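Local coordinates for protein putative glycyl-glycine endopeptidase lytM (Ruminococcus gnavus, PDB 3NYY) that probably acts as a metalloendopeptidase of the M23 family, a putative glycyl-glycine endopeptidase, at residues Gln6-Gln9 against Lys10-Ser14. Residues are numbered along the deposited sequence; the frame is centred on the assembly and turned at random.
Sequences QRLQ and KPVVS
The carbonyl oxygen of Arg7 takes two N-H donors in a pair of overlapping type I beta turns, Gln6-Gln9 and Arg7-Lys10, that lead out of helix 4-8 in the LytM N-terminal region. One donor is Lys10 N, a weak i-to-i+3 hydrogen bond with Lys10 N 3.4 Å from Arg7 O but a fairly straight N-H...O angle of 163°; the other is the side-chain amide NE2 of Gln15, which also bonds Pro11 O and so ties Arg7 to the chain that follows. One residue earlier, Gln9 N lies 3.2 Å from Gln6 O in another i-to-i+3 bond, which closes the first of the two turns before the backbone turns extended for two residues, Lys10 and Pro11. Lys10 O then comes 3.2 Å from Arg7 O, two acceptors side by side without a bond between them; the two hydrogens donated to Arg7 O may offset part of the repulsion.

Beyond these turns the chain folds back far enough for Val12 to meet Arg7 and Leu8. Its CG2 methyl sits anti to the carbonyl carbon, with CG1 anti to the backbone N (chi1 -174°), and this rotation brings CG2 within 4.0 Å of Arg7 O. The same methyl makes a loose apolar contact with Leu8, CG2 to Leu8 CD1 4.5 Å; both side chains are buried and both also touch Tyr80 on helix 77-88, which joins the turn to the neighbouring helix. The Arg7 side chain leads away from the turn, with NE bonded to Val2 O and NH1 in a salt bridge with Asp17. Gln9 instead is bent at chi2, and its NE2 reaches back to donate to the carbonyl oxygen of Phe5 on helix 4-8.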
loop_
_atom_site.group_PDB
_atom_site.type_symbol
_atom_site.label_atom_id
_atom_site.label_comp_id
_atom_site.label_asym_id
_atom_site.label_seq_id
_atom_site.Cartn_x
_atom_site.Cartn_y
_atom_site.Cartn_z
ATOM N N GLN A 6 -22.209 -24.392 -7.473
ATOM C CA GLN A 6 -21.679 -24.361 -8.843
ATOM C C GLN A 6 -20.150 -24.162 -8.830
ATOM O O GLN A 6 -19.449 -24.762 -9.631
ATOM C CB GLN A 6 -22.368 -23.268 -9.659
ATOM C CG GLN A 6 -23.792 -23.647 -10.029
ATOM C CD GLN A 6 -24.596 -22.518 -10.649
ATOM O OE1 GLN A 6 -24.573 -21.372 -10.188
ATOM N NE2 GLN A 6 -25.442 -22.886 -11.598
ATOM N N ARG A 7 -19.667 -23.348 -7.904
ATOM C CA ARG A 7 -18.257 -23.013 -7.844
ATOM C C ARG A 7 -17.493 -24.239 -7.420
ATOM O O ARG A 7 -16.401 -24.473 -7.894
ATOM C CB ARG A 7 -18.008 -21.848 -6.916
ATOM C CG ARG A 7 -18.516 -20.530 -7.434
ATOM C CD ARG A 7 -18.560 -19.525 -6.308
ATOM N NE ARG A 7 -19.331 -18.347 -6.689
ATOM C CZ ARG A 7 -18.848 -17.175 -7.112
ATOM N NH1 ARG A 7 -17.545 -16.912 -7.153
ATOM N NH2 ARG A 7 -19.687 -16.224 -7.432
ATOM N N LEU A 8 -18.102 -25.054 -6.581
ATOM C CA LEU A 8 -17.436 -26.199 -6.004
ATOM C C LEU A 8 -17.317 -27.334 -7.040
ATOM O O LEU A 8 -16.522 -28.237 -6.830
ATOM C CB LEU A 8 -18.152 -26.628 -4.719
ATOM C CG LEU A 8 -17.491 -27.597 -3.793
ATOM C CD1 LEU A 8 -16.230 -26.897 -3.216
ATOM C CD2 LEU A 8 -18.485 -28.000 -2.692
ATOM N N GLN A 9 -18.025 -27.248 -8.166
ATOM C CA GLN A 9 -17.982 -28.286 -9.231
ATOM C C GLN A 9 -16.767 -28.173 -10.115
ATOM O O GLN A 9 -16.497 -29.085 -10.887
ATOM C CB GLN A 9 -19.230 -28.261 -10.122
ATOM C CG GLN A 9 -20.556 -28.316 -9.363
ATOM C CD GLN A 9 -20.582 -29.388 -8.326
ATOM O OE1 GLN A 9 -20.506 -30.571 -8.659
ATOM N NE2 GLN A 9 -20.681 -28.998 -7.056
ATOM N N LYS A 10 -16.045 -27.047 -10.033
ATOM C CA LYS A 10 -14.816 -26.836 -10.817
ATOM C C LYS A 10 -13.647 -26.588 -9.834
ATOM O O LYS A 10 -13.860 -26.165 -8.706
ATOM C CB LYS A 10 -14.957 -25.585 -11.696
ATOM C CG LYS A 10 -16.056 -25.638 -12.757
ATOM C CD LYS A 10 -15.640 -26.475 -13.959
ATOM C CE LYS A 10 -16.705 -26.453 -15.062
ATOM N NZ LYS A 10 -18.006 -27.061 -14.615
ATOM N N PRO A 11 -12.397 -26.845 -10.259
ATOM C CA PRO A 11 -11.273 -26.548 -9.369
ATOM C C PRO A 11 -11.332 -25.096 -8.896
ATOM O O PRO A 11 -11.611 -24.167 -9.701
ATOM C CB PRO A 11 -10.054 -26.798 -10.268
ATOM C CG PRO A 11 -10.551 -27.800 -11.278
ATOM C CD PRO A 11 -11.936 -27.362 -11.564
ATOM N N VAL A 12 -11.132 -24.898 -7.594
ATOM C CA VAL A 12 -11.413 -23.581 -7.014
ATOM C C VAL A 12 -10.223 -22.629 -7.069
ATOM O O VAL A 12 -10.410 -21.427 -7.163
ATOM C CB VAL A 12 -11.966 -23.723 -5.584
ATOM C CG1 VAL A 12 -12.415 -22.357 -5.021
ATOM C CG2 VAL A 12 -13.181 -24.691 -5.596
ATOM N N VAL A 13 -8.995 -23.154 -7.062
ATOM C CA VAL A 13 -7.788 -22.302 -6.944
ATOM C C VAL A 13 -7.687 -21.240 -8.040
ATOM O O VAL A 13 -7.359 -20.082 -7.743
ATOM C CB VAL A 13 -6.492 -23.133 -6.837
ATOM C CG1 VAL A 13 -5.251 -22.234 -6.822
ATOM C CG2 VAL A 13 -6.535 -23.989 -5.512
ATOM N N SER A 14 -8.010 -21.588 -9.282
ATOM C CA SER A 14 -7.940 -20.616 -10.382
ATOM C C SER A 14 -9.154 -19.712 -10.540
ATOM O O SER A 14 -9.151 -18.818 -11.410
ATOM C CB SER A 14 -7.632 -21.323 -11.703
ATOM O OG SER A 14 -8.593 -22.283 -11.996
#